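Local coordinates for tailspike protein (Acinetobacter phage vB_ApiP_P1, PDB 6E1R) that probably recognises and cleaves the capsular polysaccharide of its Acinetobacter host as a trimeric tailspike hydrolase, at residues G188-S193 with A210-C215. Sequence-based numbering, arbitrary orientation.
Sequences GYLSQS and ANLILC
The ring of Y189 carries the methyl CG2 of I213 over one face, a CH-pi contact with CG2 3.5 Å from the ring centroid and 15° off the normal. The other branch of I213 runs on toward the phenol end, where CD1 meets CZ and OH; CG1 stands anti to the backbone N (chi1 -175°). The amide of N211 approaches the same ring obliquely, ND2 lying 3.3 Å from Y189 CE1 with the two planes 43° apart. Beyond the pair, Y189 OH is hydrogen-bonded to the carbonyl of E247, and F159 meets the ring at a steep angle. S191 CB also touches I213 CG2, which therefore meets both residues. Turned to the other face of the sheet, L190 and L212 lie side by side, L190 CD1 3.7 Å from L212 CD2, with A210 CB beside the same L190 methyl. Three backbone hydrogen bonds join the parallel strands: L190 N to N211 O (2.8 Å), I213 N to L190 O (3.2 Å) and Q192 N to I213 O (3.1 Å). K219 NZ of a second subunit is hydrogen-bonded to L214 O. In-register parallel pairing, with L190 stacked on L212, is consistent with the right-handed beta-helix of trimeric phage tailspikes.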
loop_
_atom_site.group_PDB
_atom_site.type_symbol
_atom_site.label_atom_id
_atom_site.label_comp_id
_atom_site.label_asym_id
_atom_site.label_seq_id
_atom_site.Cartn_x
_atom_site.Cartn_y
_atom_site.Cartn_z
ATOM N N GLY A 188 8.945 14.027 -26.245
ATOM C CA GLY A 188 9.854 14.514 -25.227
ATOM C C GLY A 188 9.404 14.130 -23.831
ATOM O O GLY A 188 8.212 14.026 -23.537
ATOM N N TYR A 189 10.381 13.930 -22.951
ATOM C CA TYR A 189 10.130 13.430 -21.606
ATOM C C TYR A 189 9.786 14.580 -20.665
ATOM O O TYR A 189 10.583 15.510 -20.496
ATOM C CB TYR A 189 11.346 12.667 -21.083
ATOM C CG TYR A 189 11.190 11.164 -21.071
ATOM C CD1 TYR A 189 9.938 10.569 -21.169
ATOM C CD2 TYR A 189 12.299 10.339 -20.952
ATOM C CE1 TYR A 189 9.801 9.191 -21.149
ATOM C CE2 TYR A 189 12.173 8.965 -20.933
ATOM C CZ TYR A 189 10.922 8.396 -21.032
ATOM O OH TYR A 189 10.801 7.028 -21.012
ATOM N N LEU A 190 8.604 14.514 -20.054
ATOM C CA LEU A 190 8.273 15.360 -18.908
ATOM C C LEU A 190 8.720 14.580 -17.679
ATOM O O LEU A 190 7.940 13.862 -17.053
ATOM C CB LEU A 190 6.784 15.687 -18.876
ATOM C CG LEU A 190 6.337 17.005 -18.228
ATOM C CD1 LEU A 190 4.852 17.243 -18.469
ATOM C CD2 LEU A 190 6.643 17.044 -16.741
ATOM N N SER A 191 9.997 14.715 -17.336
ATOM C CA SER A 191 10.661 13.814 -16.405
ATOM C C SER A 191 10.926 14.484 -15.064
ATOM O O SER A 191 11.253 15.674 -15.004
ATOM C CB SER A 191 11.980 13.309 -16.998
ATOM O OG SER A 191 12.728 12.585 -16.038
ATOM N N GLN A 192 10.788 13.700 -13.995
ATOM C CA GLN A 192 11.130 14.100 -12.630
ATOM C C GLN A 192 10.417 15.392 -12.229
ATOM O O GLN A 192 11.029 16.383 -11.828
ATOM C CB GLN A 192 12.647 14.222 -12.465
ATOM C CG GLN A 192 13.376 12.891 -12.601
ATOM C CD GLN A 192 14.861 12.998 -12.322
ATOM O OE1 GLN A 192 15.402 14.095 -12.190
ATOM N NE2 GLN A 192 15.528 11.854 -12.227
ATOM N N SER A 193 9.094 15.357 -12.340
ATOM C CA SER A 193 8.244 16.493 -12.024
ATOM C C SER A 193 7.330 16.155 -10.852
ATOM O O SER A 193 7.164 14.994 -10.471
ATOM C CB SER A 193 7.407 16.911 -13.239
ATOM O OG SER A 193 6.664 18.086 -12.964
ATOM N N ALA A 210 1.481 14.820 -22.555
ATOM C CA ALA A 210 2.930 14.730 -22.653
ATOM C C ALA A 210 3.395 13.356 -22.185
ATOM O O ALA A 210 2.655 12.606 -21.544
ATOM C CB ALA A 210 3.607 15.835 -21.832
ATOM N N ASN A 211 4.646 13.034 -22.506
ATOM C CA ASN A 211 5.232 11.741 -22.150
ATOM C C ASN A 211 5.750 11.836 -20.720
ATOM O O ASN A 211 6.868 12.294 -20.476
ATOM C CB ASN A 211 6.341 11.371 -23.129
ATOM C CG ASN A 211 6.725 9.904 -23.050
ATOM O OD1 ASN A 211 6.078 9.118 -22.361
ATOM N ND2 ASN A 211 7.782 9.530 -23.764
ATOM N N LEU A 212 4.932 11.390 -19.769
ATOM C CA LEU A 212 5.254 11.509 -18.354
ATOM C C LEU A 212 6.188 10.394 -17.907
ATOM O O LEU A 212 6.042 9.240 -18.318
ATOM C CB LEU A 212 3.973 11.464 -17.522
ATOM C CG LEU A 212 2.969 12.592 -17.760
ATOM C CD1 LEU A 212 1.671 12.309 -17.024
ATOM C CD2 LEU A 212 3.555 13.926 -17.328
ATOM N N ILE A 213 7.142 10.738 -17.045
ATOM C CA ILE A 213 7.994 9.734 -16.416
ATOM C C ILE A 213 8.529 10.308 -15.110
ATOM O O ILE A 213 8.911 11.479 -15.038
ATOM C CB ILE A 213 9.134 9.273 -17.356
ATOM C CG1 ILE A 213 9.933 8.137 -16.709
ATOM C CG2 ILE A 213 10.047 10.427 -17.715
ATOM C CD1 ILE A 213 10.963 7.509 -17.623
ATOM N N LEU A 214 8.527 9.469 -14.070
ATOM C CA LEU A 214 9.002 9.848 -12.737
ATOM C C LEU A 214 8.272 11.084 -12.212
ATOM O O LEU A 214 8.881 12.000 -11.656
ATOM C CB LEU A 214 10.516 10.064 -12.738
ATOM C CG LEU A 214 11.363 8.787 -12.715
ATOM C CD1 LEU A 214 12.822 9.102 -13.000
ATOM C CD2 LEU A 214 11.222 8.070 -11.382
ATOM N N CYS A 215 6.951 11.106 -12.383
ATOM C CA CYS A 215 6.110 12.210 -11.939
ATOM C C CYS A 215 5.150 11.723 -10.864
ATOM O O CYS A 215 4.516 10.675 -11.022
ATOM C CB CYS A 215 5.322 12.810 -13.105
ATOM S SG CYS A 215 6.340 13.584 -14.373
#